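Local atomic coordinates of dihydroneopterin aldolase (Burkholderia thailandensis, PDB entry 3V9O), a protein that belongs to the dihydroneopterin aldolase family, with an antiparallel sheet backed by helices, and binds guanine in a pocket shared by two subunits. Residues A[95-98]-A[99-103]. Numbering follows the deposited sequence.
Sequences ETLC and DAIAA. With GUN (guanine), chain G.
Asp99, one helical turn beyond Glu95, meets the backbone carbonyl of that residue with both its amide and its side chain. Asp99 N donates to Glu95 O at 2.9 Å, and the side chain then climbs past the same oxygen. Its CB lies 3.2 Å from Glu95 O. Its CG sits beside its own backbone N (chi1 -70°), which sends the chain back toward the helix start and brings CG to 3.1 Å from Glu95 O. At the tip, OD1 and OD2 stand 3.5 and 3.4 Å from Glu95 O; all three oxygens are acceptors, so neither pairing is a bond. OD1 forms a salt bridge with Arg23 of the second subunit, which probably balances the charge of the carboxylate.

Ala100, Ile101 and Ala102 likewise donate their amides to the carbonyls of Thr96, Leu97 and Cys98, continuous i to i+4 alpha-helical bonding. On another side of this helix the branches of Leu97 and Ile101 cross at a slant, CD1 to CD1 3.9 Å apart, and both side chains pack on Cys85 of helix 76-87. Cys98 instead faces the sheet, touching Val116, Thr118 and Val134.

Glu95 turns its own carboxylate away from this turn to bound guanine. The group lies nearly coplanar with the purine, and OE1 takes N1 at 2.8 Å (166°) while OE2 takes N2 at 2.7 Å (171°). This pair of straight bonds should restrict rotation of the carboxylate about CG-CD. Gln94 N and residues of the second subunit, including Val73 and Tyr75, complete the grip. The four-stranded antiparallel sheet, with both helices inserted between its second and third strands, is the T-fold of this family, and a ligand pocket at a subunit interface is characteristic of T-fold enzymes.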
ATOM      1  N   GLU A  95       0.082  -0.990  22.395  1.00 14.19           N
ATOM      2  CA  GLU A  95       1.184  -0.027  22.397  1.00 14.97           C
ATOM      3  C   GLU A  95       2.374  -0.560  23.166  1.00 17.26           C
ATOM      4  O   GLU A  95       3.502  -0.367  22.732  1.00 16.20           O
ATOM      5  CB  GLU A  95       0.774   1.293  23.038  1.00 15.96           C
ATOM      6  CG  GLU A  95      -0.152   2.171  22.160  1.00 16.30           C
ATOM      7  CD  GLU A  95      -1.636   1.793  22.204  1.00 17.85           C
ATOM      8  OE1 GLU A  95      -2.051   0.711  22.684  1.00 16.27           O
ATOM      9  OE2 GLU A  95      -2.429   2.629  21.741  1.00 17.91           O
ATOM     10  N   THR A  96       2.130  -1.231  24.281  1.00 16.92           N
ATOM     11  CA  THR A  96       3.260  -1.762  25.075  1.00 15.91           C
ATOM     12  C   THR A  96       4.082  -2.751  24.251  1.00 16.98           C
ATOM     13  O   THR A  96       5.308  -2.657  24.205  1.00 18.97           O
ATOM     14  CB  THR A  96       2.741  -2.375  26.319  1.00 17.24           C
ATOM     15  OG1 THR A  96       2.105  -1.342  27.097  1.00 20.09           O
ATOM     16  CG2 THR A  96       3.847  -2.993  27.147  1.00 19.88           C
ATOM     17  N   LEU A  97       3.432  -3.642  23.524  1.00 14.85           N
ATOM     18  CA  LEU A  97       4.140  -4.624  22.718  1.00 15.42           C
ATOM     19  C   LEU A  97       4.769  -3.965  21.520  1.00 15.13           C
ATOM     20  O   LEU A  97       5.954  -4.240  21.230  1.00 15.92           O
ATOM     21  CB  LEU A  97       3.121  -5.691  22.283  1.00 16.35           C
ATOM     22  CG  LEU A  97       3.716  -6.773  21.363  1.00 17.03           C
ATOM     23  CD1 LEU A  97       4.804  -7.557  22.015  1.00 20.19           C
ATOM     24  CD2 LEU A  97       2.576  -7.744  20.847  1.00 18.54           C
ATOM     25  N   CYS A  98       4.032  -3.133  20.804  1.00 13.94           N
ATOM     26  CA  CYS A  98       4.549  -2.517  19.612  1.00 13.75           C
ATOM     27  C   CYS A  98       5.777  -1.657  19.900  1.00 14.82           C
ATOM     28  O   CYS A  98       6.770  -1.751  19.161  1.00 14.22           O
ATOM     29  CB  CYS A  98       3.413  -1.683  19.000  1.00 14.71           C
ATOM     30  SG  CYS A  98       3.768  -1.067  17.338  1.00 17.19           S
ATOM     31  N   ASP A  99       5.681  -0.838  20.916  1.00 15.23           N
ATOM     32  CA  ASP A  99       6.779   0.051  21.272  1.00 15.39           C
ATOM     33  C   ASP A  99       7.996  -0.772  21.715  1.00 17.06           C
ATOM     34  O   ASP A  99       9.155  -0.374  21.398  1.00 17.25           O
ATOM     35  CB  ASP A  99       6.371   0.956  22.424  1.00 15.82           C
ATOM     36  CG  ASP A  99       5.315   2.025  22.049  1.00 17.04           C
ATOM     37  OD1 ASP A  99       4.945   2.179  20.858  1.00 19.78           O
ATOM     38  OD2 ASP A  99       4.866   2.690  23.006  1.00 19.79           O
ATOM     39  N   ALA A 100       7.798  -1.890  22.430  1.00 15.28           N
ATOM     40  CA  ALA A 100       8.915  -2.696  22.885  1.00 16.71           C
ATOM     41  C   ALA A 100       9.630  -3.356  21.725  1.00 14.92           C
ATOM     42  O   ALA A 100      10.876  -3.394  21.727  1.00 16.34           O
ATOM     43  CB  ALA A 100       8.453  -3.750  23.897  1.00 17.66           C
ATOM     44  N   ILE A 101       8.913  -3.813  20.695  1.00 14.03           N
ATOM     45  CA  ILE A 101       9.525  -4.439  19.546  1.00 14.99           C
ATOM     46  C   ILE A 101      10.309  -3.370  18.806  1.00 14.86           C
ATOM     47  O   ILE A 101      11.482  -3.606  18.414  1.00 14.69           O
ATOM     48  CB  ILE A 101       8.466  -5.051  18.632  1.00 14.44           C
ATOM     49  CG1 ILE A 101       7.841  -6.265  19.322  1.00 14.79           C
ATOM     50  CG2 ILE A 101       9.111  -5.555  17.301  1.00 13.47           C
ATOM     51  CD1 ILE A 101       6.482  -6.649  18.648  1.00 14.55           C
ATOM     52  N   ALA A 102       9.706  -2.188  18.618  1.00 14.16           N
ATOM     53  CA  ALA A 102      10.440  -1.134  17.919  1.00 14.30           C
ATOM     54  C   ALA A 102      11.710  -0.731  18.663  1.00 14.66           C
ATOM     55  O   ALA A 102      12.771  -0.559  18.015  1.00 16.19           O
ATOM     56  CB  ALA A 102       9.552   0.097  17.689  1.00 14.19           C
ATOM     57  N   ALA A 103      11.655  -0.578  19.980  1.00 14.85           N
ATOM     58  CA  ALA A 103      12.852  -0.180  20.736  1.00 16.45           C
ATOM     59  C   ALA A 103      13.939  -1.253  20.642  1.00 17.26           C
ATOM     60  O   ALA A 103      15.145  -0.915  20.477  1.00 17.71           O
ATOM     61  CB  ALA A 103      12.503   0.108  22.185  1.00 18.33           C
TER
HETATM   62  N9  GUN G 145      -8.693  -0.500  23.786  1.00 17.40           N
HETATM   63  C8  GUN G 145      -8.670  -1.814  24.233  1.00 20.45           C
HETATM   64  N7  GUN G 145      -7.386  -2.393  24.156  1.00 18.14           N
HETATM   65  C5  GUN G 145      -6.618  -1.336  23.707  1.00 13.85           C
HETATM   66  C6  GUN G 145      -5.179  -1.254  23.396  1.00 13.15           C
HETATM   67  O6  GUN G 145      -4.364  -2.179  23.536  1.00 15.76           O
HETATM   68  N1  GUN G 145      -4.726  -0.020  22.931  1.00 14.94           N
HETATM   69  C2  GUN G 145      -5.580   1.053  22.680  1.00 14.45           C
HETATM   70  N2  GUN G 145      -5.073   2.212  22.143  1.00 15.80           N
HETATM   71  N3  GUN G 145      -6.951   0.986  22.968  1.00 14.37           N
HETATM   72  C4  GUN G 145      -7.390  -0.227  23.458  1.00 14.60           C